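Local structure of catalase (Corynebacterium glutamicum, 4B7H) at residues Phe453-Arg461 and Tyr494-Leu502; Phe77-Asp85 and Leu94-Leu103. The protein breaks down hydrogen peroxide to water and oxygen as a haem catalase that also carries NADPH and is here liganded by nitric oxide. All coordinates share one frame; numbering follows the deposited sequence.

Contact 1: Phe453-Arg461 and Tyr494-Leu502. With NDP (NADPH dihydro-nicotinamide-adenine-dinucleotide phosphate), chain H.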
loop_
_atom_site.group_PDB
_atom_site.type_symbol
_atom_site.label_atom_id
_atom_site.label_comp_id
_atom_site.label_asym_id
_atom_site.label_seq_id
_atom_site.Cartn_x
_atom_site.Cartn_y
_atom_site.Cartn_z
ATOM N N PHE A 453 14.428 32.955 25.398
ATOM C CA PHE A 453 14.199 32.751 26.823
ATOM C C PHE A 453 13.299 33.754 27.538
ATOM O O PHE A 453 12.828 33.463 28.634
ATOM C CB PHE A 453 15.537 32.665 27.567
ATOM C CG PHE A 453 16.377 31.500 27.143
ATOM C CD1 PHE A 453 16.075 30.223 27.584
ATOM C CD2 PHE A 453 17.457 31.679 26.284
ATOM C CE1 PHE A 453 16.846 29.142 27.191
ATOM C CE2 PHE A 453 18.224 30.601 25.877
ATOM C CZ PHE A 453 17.919 29.330 26.338
ATOM N N ILE A 454 13.064 34.926 26.952
ATOM C CA ILE A 454 12.341 35.965 27.689
ATOM C C ILE A 454 10.904 35.567 28.031
ATOM O O ILE A 454 10.445 35.783 29.153
ATOM C CB ILE A 454 12.402 37.357 27.000
ATOM C CG1 ILE A 454 11.893 38.442 27.955
ATOM C CG2 ILE A 454 11.622 37.371 25.681
ATOM C CD1 ILE A 454 12.634 38.477 29.271
ATOM N N GLN A 455 10.193 34.968 27.083
ATOM C CA GLN A 455 8.799 34.624 27.344
ATOM C C GLN A 455 8.585 33.555 28.432
ATOM O O GLN A 455 7.733 33.738 29.292
ATOM C CB GLN A 455 8.038 34.316 26.047
ATOM C CG GLN A 455 7.808 35.569 25.185
ATOM C CD GLN A 455 6.681 35.393 24.200
ATOM O OE1 GLN A 455 6.323 34.274 23.853
ATOM N NE2 GLN A 455 6.108 36.496 23.747
ATOM N N PRO A 456 9.355 32.446 28.413
ATOM C CA PRO A 456 9.184 31.547 29.563
ATOM C C PRO A 456 9.678 32.180 30.862
ATOM O O PRO A 456 9.176 31.830 31.932
ATOM C CB PRO A 456 10.043 30.323 29.199
ATOM C CG PRO A 456 10.985 30.805 28.130
ATOM C CD PRO A 456 10.202 31.841 27.369
ATOM N N GLY A 457 10.652 33.084 30.775
ATOM C CA GLY A 457 11.109 33.826 31.944
ATOM C C GLY A 457 10.000 34.682 32.531
ATOM O O GLY A 457 9.817 34.726 33.748
ATOM N N ILE A 458 9.254 35.353 31.654
ATOM C CA ILE A 458 8.084 36.140 32.036
ATOM C C ILE A 458 6.997 35.264 32.673
ATOM O O ILE A 458 6.398 35.631 33.693
ATOM C CB ILE A 458 7.517 36.920 30.822
ATOM C CG1 ILE A 458 8.467 38.057 30.433
ATOM C CG2 ILE A 458 6.147 37.491 31.136
ATOM C CD1 ILE A 458 8.102 38.759 29.131
ATOM N N LEU A 459 6.736 34.107 32.072
ATOM C CA LEU A 459 5.790 33.156 32.651
ATOM C C LEU A 459 6.203 32.816 34.086
ATOM O O LEU A 459 5.390 32.889 35.008
ATOM C CB LEU A 459 5.698 31.889 31.792
ATOM C CG LEU A 459 4.874 30.690 32.293
ATOM C CD1 LEU A 459 3.408 31.054 32.504
ATOM C CD2 LEU A 459 4.993 29.515 31.319
ATOM N N TYR A 460 7.477 32.483 34.273
ATOM C CA TYR A 460 7.995 32.149 35.597
ATOM C C TYR A 460 7.944 33.318 36.586
ATOM O O TYR A 460 7.505 33.157 37.725
ATOM C CB TYR A 460 9.430 31.609 35.492
ATOM C CG TYR A 460 9.975 31.088 36.802
ATOM C CD1 TYR A 460 9.608 29.837 37.281
ATOM C CD2 TYR A 460 10.846 31.854 37.569
ATOM C CE1 TYR A 460 10.103 29.355 38.491
ATOM C CE2 TYR A 460 11.348 31.381 38.778
ATOM C CZ TYR A 460 10.971 30.135 39.231
ATOM O OH TYR A 460 11.465 29.666 40.426
ATOM N N ARG A 461 8.388 34.492 36.150
ATOM C CA ARG A 461 8.555 35.627 37.057
ATOM C C ARG A 461 7.290 36.443 37.299
ATOM O O ARG A 461 7.158 37.083 38.347
ATOM C CB ARG A 461 9.663 36.554 36.547
ATOM C CG ARG A 461 11.060 35.962 36.644
ATOM C CD ARG A 461 12.123 36.962 36.221
ATOM N NE ARG A 461 12.115 37.211 34.780
ATOM C CZ ARG A 461 12.757 36.463 33.884
ATOM N NH1 ARG A 461 13.458 35.404 34.274
ATOM N NH2 ARG A 461 12.695 36.773 32.596
ATOM N N TYR A 494 20.460 25.823 30.384
ATOM C CA TYR A 494 19.182 26.065 29.732
ATOM C C TYR A 494 18.191 26.650 30.733
ATOM O O TYR A 494 17.570 27.681 30.471
ATOM C CB TYR A 494 18.707 24.728 29.195
ATOM C CG TYR A 494 17.399 24.623 28.445
ATOM C CD1 TYR A 494 17.347 24.786 27.061
ATOM C CD2 TYR A 494 16.237 24.236 29.102
ATOM C CE1 TYR A 494 16.155 24.597 26.361
ATOM C CE2 TYR A 494 15.051 24.045 28.415
ATOM C CZ TYR A 494 15.011 24.232 27.054
ATOM O OH TYR A 494 13.828 24.020 26.395
ATOM N N TRP A 495 18.055 26.018 31.895
ATOM C CA TRP A 495 17.114 26.525 32.888
ATOM C C TRP A 495 17.563 27.838 33.522
ATOM O O TRP A 495 16.736 28.707 33.790
ATOM C CB TRP A 495 16.748 25.447 33.918
ATOM C CG TRP A 495 15.936 24.392 33.241
ATOM C CD1 TRP A 495 16.309 23.100 32.964
ATOM C CD2 TRP A 495 14.634 24.567 32.671
ATOM N NE1 TRP A 495 15.301 22.458 32.277
ATOM C CE2 TRP A 495 14.265 23.334 32.086
ATOM C CE3 TRP A 495 13.737 25.643 32.611
ATOM C CZ2 TRP A 495 13.039 23.151 31.451
ATOM C CZ3 TRP A 495 12.523 25.461 31.983
ATOM C CH2 TRP A 495 12.185 24.225 31.404
ATOM N N ASN A 496 18.866 28.003 33.718
ATOM C CA ASN A 496 19.382 29.287 34.195
ATOM C C ASN A 496 19.033 30.413 33.232
ATOM O O ASN A 496 18.725 31.527 33.660
ATOM C CB ASN A 496 20.898 29.238 34.393
ATOM C CG ASN A 496 21.298 28.484 35.640
ATOM O OD1 ASN A 496 20.487 28.287 36.552
ATOM N ND2 ASN A 496 22.556 28.063 35.697
ATOM N N ASN A 497 19.069 30.117 31.931
ATOM C CA ASN A 497 18.747 31.115 30.915
ATOM C C ASN A 497 17.277 31.517 30.938
ATOM O O ASN A 497 16.943 32.654 30.625
ATOM C CB ASN A 497 19.137 30.632 29.516
ATOM C CG ASN A 497 20.639 30.660 29.271
ATOM O OD1 ASN A 497 21.144 29.967 28.387
ATOM N ND2 ASN A 497 21.355 31.457 30.048
ATOM N N VAL A 498 16.391 30.583 31.280
ATOM C CA VAL A 498 14.991 30.947 31.493
ATOM C C VAL A 498 14.879 31.887 32.699
ATOM O O VAL A 498 14.303 32.981 32.609
ATOM C CB VAL A 498 14.099 29.694 31.681
ATOM C CG1 VAL A 498 12.701 30.096 32.106
ATOM C CG2 VAL A 498 14.054 28.878 30.390
ATOM N N ASP A 499 15.453 31.462 33.820
ATOM C CA ASP A 499 15.458 32.257 35.047
ATOM C C ASP A 499 16.474 31.665 36.017
ATOM O O ASP A 499 16.504 30.449 36.233
ATOM C CB ASP A 499 14.064 32.273 35.678
ATOM C CG ASP A 499 14.020 33.062 36.960
ATOM O OD1 ASP A 499 14.327 32.480 38.024
ATOM O OD2 ASP A 499 13.686 34.262 36.907
ATOM N N GLU A 500 17.312 32.516 36.599
ATOM C CA GLU A 500 18.388 32.025 37.448
ATOM C C GLU A 500 17.872 31.341 38.711
ATOM O O GLU A 500 18.493 30.402 39.206
ATOM C CB GLU A 500 19.353 33.151 37.814
ATOM C CG GLU A 500 20.268 33.559 36.679
ATOM C CD GLU A 500 21.296 34.584 37.106
ATOM O OE1 GLU A 500 20.943 35.501 37.880
ATOM O OE2 GLU A 500 22.464 34.468 36.675
ATOM N N ASN A 501 16.741 31.802 39.238
ATOM C CA ASN A 501 16.186 31.169 40.431
ATOM C C ASN A 501 15.559 29.818 40.099
ATOM O O ASN A 501 15.711 28.853 40.844
ATOM C CB ASN A 501 15.199 32.101 41.133
ATOM C CG ASN A 501 15.864 33.345 41.653
ATOM O OD1 ASN A 501 16.861 33.272 42.373
ATOM N ND2 ASN A 501 15.341 34.500 41.265
ATOM N N LEU A 502 14.870 29.743 38.965
ATOM C CA LEU A 502 14.357 28.462 38.492
ATOM C C LEU A 502 15.511 27.483 38.252
ATOM O O LEU A 502 15.472 26.335 38.696
ATOM C CB LEU A 502 13.549 28.639 37.205
ATOM C CG LEU A 502 13.086 27.347 36.528
ATOM C CD1 LEU A 502 12.198 26.505 37.448
ATOM C CD2 LEU A 502 12.348 27.700 35.250
HETATM P PA NDP H . -1.369 37.330 30.958
HETATM O O1A NDP H . -1.301 37.508 32.431
HETATM O O2A NDP H . -2.377 38.218 30.315
HETATM O O5B NDP H . -1.720 35.796 30.658
HETATM C C5B NDP H . -1.014 34.765 31.305
HETATM C C4B NDP H . -1.553 33.457 30.747
HETATM O O4B NDP H . -0.848 32.375 31.340
HETATM C C3B NDP H . -3.038 33.288 31.069
HETATM O O3B NDP H . -3.722 32.793 29.932
HETATM C C2B NDP H . -3.009 32.276 32.199
HETATM O O2B NDP H . -4.191 31.518 32.368
HETATM C C1B NDP H . -1.801 31.445 31.792
HETATM N N9A NDP H . -1.333 30.534 32.856
HETATM C C8A NDP H . -1.667 30.561 34.187
HETATM N N7A NDP H . -1.044 29.537 34.813
HETATM C C5A NDP H . -0.318 28.848 33.897
HETATM C C6A NDP H . 0.499 27.725 33.998
HETATM N N6A NDP H . 0.417 26.929 35.064
HETATM N N1A NDP H . 1.129 27.252 32.869
HETATM C C2A NDP H . 0.944 27.876 31.652
HETATM N N3A NDP H . 0.129 28.987 31.558
HETATM C C4A NDP H . -0.493 29.465 32.664
HETATM O O3 NDP H . 0.118 37.552 30.356
HETATM P PN NDP H . 0.515 37.450 28.793
HETATM O O1N NDP H . -0.681 37.135 27.962
HETATM O O2N NDP H . 1.346 38.643 28.500
HETATM O O5D NDP H . 1.500 36.177 28.752
HETATM C C5D NDP H . 2.452 35.981 29.780
HETATM C C4D NDP H . 2.993 34.569 29.700
HETATM O O4D NDP H . 1.930 33.663 29.918
HETATM C C3D NDP H . 3.550 34.265 28.318
HETATM O O3D NDP H . 4.941 34.543 28.246
HETATM C C2D NDP H . 3.220 32.793 28.137
HETATM O O2D NDP H . 4.296 32.015 28.583
HETATM C C1D NDP H . 2.044 32.526 29.070
HETATM N N1N NDP H . 0.785 32.317 28.322
HETATM C C2N NDP H . 0.453 33.197 27.333
HETATM C C3N NDP H . -0.711 33.073 26.591
HETATM C C7N NDP H . -0.972 34.079 25.518
HETATM O O7N NDP H . -1.716 33.686 24.402
HETATM N N7N NDP H . -0.480 35.309 25.626
HETATM C C4N NDP H . -1.701 31.951 26.826
HETATM C C5N NDP H . -1.242 31.044 27.931
HETATM C C6N NDP H . -0.044 31.261 28.614
HETATM P P2B NDP H . -5.321 31.977 33.427
HETATM O O1X NDP H . -4.658 32.123 34.781
HETATM O O2X NDP H . -5.903 33.292 32.956
HETATM O O3X NDP H . -6.381 30.891 33.441
HETATM O O HOH W 1 14.367 35.032 30.793
#
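Asn-497 sets its CB over the centre of one face of the Phe-453 ring, 3.4 Å from the centroid, its amide plane 61° from the ring: a CH-pi contact where helix 454-461 packs on helix 494-498 in the C-terminal helical part of the catalase. The short axes cross at -68°. Phe-453, the N-cap, also presents CD1 to Val-498 CG2, which arrives at the ring edge. The backbone O of Gln-455 takes a weak hydrogen bond from the NADPH ribose hydroxyl O3D, while its side-chain OE1 is held by Thr-296 N. Pro-456 CB rests on Val-498 CG1, and Gly-457 lets its CA approach that of Val-498 to 4.9 Å. With CG anti to the backbone N (chi1 -173°), the Tyr-460 ring reaches Leu-502, whose CB covers one face toward the rim; Lys-469 adds a cation-pi contact. Arg-461 bends at chi3 and brings NH1 to Val-498 O at 3.1 Å and to Asp-499 OD2. The latter, a nearly coplanar salt bridge, uses the anti lone pair of OD2. Asp-499, itself an N-cap, takes Leu-502 N on OD1 at 2.9 Å. One water links Phe-453 O and Arg-461 NH2, donating to Val-498 O at 2.7 Å.

Contact 2: Phe77-Asp85 and Leu94-Leu103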
loop_
_atom_site.group_PDB
_atom_site.type_symbol
_atom_site.label_atom_id
_atom_site.label_comp_id
_atom_site.label_asym_id
_atom_site.label_seq_id
_atom_site.Cartn_x
_atom_site.Cartn_y
_atom_site.Cartn_z
ATOM N N PHE A 77 -18.171 14.645 18.411
ATOM C CA PHE A 77 -18.787 15.533 17.446
ATOM C C PHE A 77 -19.679 16.500 18.194
ATOM O O PHE A 77 -20.030 16.265 19.351
ATOM C CB PHE A 77 -19.571 14.724 16.400
ATOM C CG PHE A 77 -18.697 13.841 15.563
ATOM C CD1 PHE A 77 -18.283 12.604 16.039
ATOM C CD2 PHE A 77 -18.264 14.259 14.312
ATOM C CE1 PHE A 77 -17.455 11.789 15.268
ATOM C CE2 PHE A 77 -17.436 13.461 13.538
ATOM C CZ PHE A 77 -17.031 12.216 14.018
ATOM N N GLY A 78 -20.041 17.594 17.542
ATOM C CA GLY A 78 -20.789 18.629 18.227
ATOM C C GLY A 78 -21.150 19.799 17.341
ATOM O O GLY A 78 -21.393 19.631 16.145
ATOM N N GLU A 79 -21.200 20.986 17.942
ATOM C CA GLU A 79 -21.772 22.168 17.293
ATOM C C GLU A 79 -20.999 23.418 17.670
ATOM O O GLU A 79 -20.668 23.623 18.851
ATOM C CB GLU A 79 -23.239 22.351 17.720
ATOM C CG GLU A 79 -24.109 21.125 17.496
ATOM C CD GLU A 79 -25.479 21.218 18.139
ATOM O OE1 GLU A 79 -25.836 22.288 18.685
ATOM O OE2 GLU A 79 -26.211 20.207 18.096
ATOM N N LEU A 80 -20.736 24.260 16.671
ATOM C CA LEU A 80 -20.210 25.604 16.887
ATOM C C LEU A 80 -21.359 26.603 16.797
ATOM O O LEU A 80 -22.102 26.605 15.815
ATOM C CB LEU A 80 -19.169 25.938 15.813
ATOM C CG LEU A 80 -18.669 27.386 15.752
ATOM C CD1 LEU A 80 -17.851 27.719 16.991
ATOM C CD2 LEU A 80 -17.864 27.618 14.479
ATOM N N HIS A 81 -21.499 27.452 17.815
ATOM C CA HIS A 81 -22.540 28.481 17.836
ATOM C C HIS A 81 -21.924 29.883 17.886
ATOM O O HIS A 81 -21.205 30.216 18.828
ATOM C CB HIS A 81 -23.444 28.294 19.059
ATOM C CG HIS A 81 -24.264 27.045 19.023
ATOM N ND1 HIS A 81 -25.625 27.057 18.803
ATOM C CD2 HIS A 81 -23.919 25.746 19.181
ATOM C CE1 HIS A 81 -26.083 25.817 18.825
ATOM N NE2 HIS A 81 -25.066 25.002 19.047
ATOM N N ILE A 82 -22.214 30.713 16.889
ATOM C CA ILE A 82 -21.736 32.095 16.898
ATOM C C ILE A 82 -22.683 32.984 17.708
ATOM O O ILE A 82 -23.901 32.939 17.516
ATOM C CB ILE A 82 -21.586 32.637 15.464
ATOM C CG1 ILE A 82 -20.701 31.699 14.636
ATOM C CG2 ILE A 82 -21.033 34.050 15.471
ATOM C CD1 ILE A 82 -19.337 31.404 15.264
ATOM N N THR A 83 -22.126 33.787 18.616
ATOM C CA THR A 83 -22.936 34.653 19.479
ATOM C C THR A 83 -22.544 36.136 19.401
ATOM O O THR A 83 -23.195 36.992 20.010
ATOM C CB THR A 83 -22.898 34.198 20.963
ATOM O OG1 THR A 83 -21.561 34.306 21.473
ATOM C CG2 THR A 83 -23.391 32.758 21.113
ATOM N N GLU A 84 -21.477 36.432 18.665
ATOM C CA GLU A 84 -21.014 37.802 18.481
ATOM C C GLU A 84 -20.981 38.146 16.997
ATOM O O GLU A 84 -21.113 37.263 16.155
ATOM C CB GLU A 84 -19.616 37.964 19.075
ATOM C CG GLU A 84 -19.557 37.752 20.571
ATOM C CD GLU A 84 -20.116 38.934 21.344
ATOM O OE1 GLU A 84 -19.789 40.089 20.993
ATOM O OE2 GLU A 84 -20.888 38.707 22.296
ATOM N N ASP A 85 -20.827 39.429 16.681
ATOM C CA ASP A 85 -20.666 39.865 15.295
ATOM C C ASP A 85 -19.197 40.184 15.003
ATOM O O ASP A 85 -18.690 41.227 15.423
ATOM C CB ASP A 85 -21.559 41.083 15.014
ATOM C CG ASP A 85 -21.578 41.479 13.550
ATOM O OD1 ASP A 85 -20.726 40.995 12.775
ATOM O OD2 ASP A 85 -22.450 42.281 13.167
ATOM N N LEU A 94 -18.764 30.300 8.437
ATOM C CA LEU A 94 -19.086 29.705 9.735
ATOM C C LEU A 94 -19.040 30.719 10.884
ATOM O O LEU A 94 -19.596 30.460 11.955
ATOM C CB LEU A 94 -18.159 28.527 10.061
ATOM C CG LEU A 94 -16.799 28.865 10.691
ATOM C CD1 LEU A 94 -16.149 27.595 11.228
ATOM C CD2 LEU A 94 -15.866 29.558 9.698
ATOM N N PHE A 95 -18.371 31.855 10.675
ATOM C CA PHE A 95 -18.189 32.844 11.742
ATOM C C PHE A 95 -19.185 34.001 11.670
ATOM O O PHE A 95 -19.122 34.919 12.487
ATOM C CB PHE A 95 -16.755 33.398 11.739
ATOM C CG PHE A 95 -15.707 32.414 12.198
ATOM C CD1 PHE A 95 -15.969 31.509 13.223
ATOM C CD2 PHE A 95 -14.448 32.415 11.613
ATOM C CE1 PHE A 95 -14.990 30.608 13.640
ATOM C CE2 PHE A 95 -13.464 31.522 12.023
ATOM C CZ PHE A 95 -13.734 30.622 13.039
ATOM N N GLN A 96 -20.096 33.964 10.699
ATOM C CA GLN A 96 -21.092 35.033 10.557
ATOM C C GLN A 96 -22.164 34.958 11.657
ATOM O O GLN A 96 -22.370 33.904 12.259
ATOM C CB GLN A 96 -21.712 35.007 9.154
ATOM C CG GLN A 96 -20.691 35.145 8.026
ATOM C CD GLN A 96 -19.815 36.377 8.170
ATOM O OE1 GLN A 96 -20.302 37.512 8.114
ATOM N NE2 GLN A 96 -18.513 36.165 8.363
ATOM N N PRO A 97 -22.843 36.086 11.943
ATOM C CA PRO A 97 -23.772 36.123 13.080
ATOM C C PRO A 97 -24.812 35.005 13.068
ATOM O O PRO A 97 -25.396 34.693 12.028
ATOM C CB PRO A 97 -24.461 37.482 12.920
ATOM C CG PRO A 97 -23.432 38.333 12.265
ATOM C CD PRO A 97 -22.694 37.418 11.323
ATOM N N GLY A 98 -25.005 34.380 14.223
ATOM C CA GLY A 98 -26.033 33.369 14.378
ATOM C C GLY A 98 -25.748 31.991 13.803
ATOM O O GLY A 98 -26.548 31.079 14.009
ATOM N N LYS A 99 -24.633 31.823 13.090
ATOM C CA LYS A 99 -24.349 30.551 12.417
ATOM C C LYS A 99 -24.170 29.402 13.406
ATOM O O LYS A 99 -23.535 29.564 14.451
ATOM C CB LYS A 99 -23.105 30.673 11.524
ATOM C CG LYS A 99 -23.298 31.519 10.268
ATOM C CD LYS A 99 -23.922 30.727 9.125
ATOM C CE LYS A 99 -24.071 31.595 7.877
ATOM N NZ LYS A 99 -24.400 30.794 6.659
ATOM N N VAL A 100 -24.742 28.250 13.072
ATOM C CA VAL A 100 -24.544 27.022 13.836
ATOM C C VAL A 100 -23.946 25.997 12.881
ATOM O O VAL A 100 -24.519 25.718 11.823
ATOM C CB VAL A 100 -25.867 26.487 14.426
ATOM C CG1 VAL A 100 -25.628 25.193 15.199
ATOM C CG2 VAL A 100 -26.489 27.534 15.328
ATOM N N THR A 101 -22.792 25.442 13.246
ATOM C CA THR A 101 -22.044 24.571 12.338
ATOM C C THR A 101 -21.683 23.249 13.016
ATOM O O THR A 101 -21.189 23.255 14.140
ATOM C CB THR A 101 -20.751 25.271 11.881
ATOM O OG1 THR A 101 -21.073 26.555 11.324
ATOM C CG2 THR A 101 -19.991 24.434 10.842
ATOM N N PRO A 102 -21.926 22.108 12.336
ATOM C CA PRO A 102 -21.494 20.834 12.930
ATOM C C PRO A 102 -19.967 20.756 13.029
ATOM O O PRO A 102 -19.258 21.329 12.189
ATOM C CB PRO A 102 -22.001 19.779 11.934
ATOM C CG PRO A 102 -22.997 20.486 11.059
ATOM C CD PRO A 102 -22.543 21.916 11.013
ATOM N N LEU A 103 -19.469 20.031 14.027
ATOM C CA LEU A 103 -18.036 19.877 14.189
ATOM C C LEU A 103 -17.633 18.460 14.574
ATOM O O LEU A 103 -18.438 17.678 15.098
ATOM C CB LEU A 103 -17.492 20.880 15.220
ATOM C CG LEU A 103 -17.777 20.614 16.702
ATOM C CD1 LEU A 103 -16.799 19.625 17.345
ATOM C CD2 LEU A 103 -17.756 21.925 17.462
HETATM O O HOH W 2 -23.907 36.122 16.434
HETATM O O HOH W 3 -20.201 37.113 13.544
#
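Ile-82 pushes its side chain into the bend formed by Leu-94 to Lys-99, at the loop end of an antiparallel strand pair in the catalase beta-barrel. The fit is close: CG1 of Ile-82 lies 3.2 Å from Leu-94 O, while its CG2 rests against the carbonyl oxygens of Phe-95 and Gln-96. CD1 reaches the edge of the Phe-95 ring, near the ring plane, 3.9 Å from Phe-95 CD1. Both chi angles of Ile-82 are near -54°, which folds CD1 back toward that ring. Beside it Leu-80 drives CD2 against Leu-94 CD1 at 3.7 Å, the two side chains crossing at about a right angle, and Phe-130 of strand 125-132 touches both leucines. Further along the same face, Leu-103 takes the first torsion between backbone N and carbonyl carbon (chi1 74°); its CG and CD2 thereby lie over the main chain of Gly-78 and Glu-79.

On the other face Val-100 CG1 sits over the His-81 ring, 3.9 Å from its centroid, and Tyr-309 stacks on that ring as well. The ring's rotation is fixed by NE2, which donates in plane to Glu-79 OE1 at 2.8 Å. Gly-78 with Leu-103 and Leu-80 with Thr-101 are hydrogen-bonded pairs, and Ile-82 N adds a bond to Lys-99 O, beyond which a type II turn from Gln-96 to Lys-99 rounds off the bend.

Two waters continue the join past the strands: one accepts from Gly-98 N and donates to Glu-84 O, the other bridges Glu-84 O and Phe-95 O at 2.7 Å from the latter. Water thus carries the join on where direct backbone bonds stop, while Glu-79, accepting from His-81 NE2, would probably favour a polarised or protonated imidazole.

From the N terminus, contact 2 comes first: strand 73-82 leaves and 94-103 returns beside it, closing a beta hairpin with a long connection of 17 residues between the strands. The chain then completes the barrel, in which strand 305-314 flanks 73-82 on its other side and 125-132 flanks 100-108. Only much later does contact 1 open, closing a loop of 32 residues that is mostly helical and includes helix 466-479. The two neither nest nor cross; they follow in series. Their centres lie 39 Å apart and their nearest atoms about 23 Å. Contact 2 knits barrel strands, whereas contact 1 ties C-terminal helices together next to the NADPH.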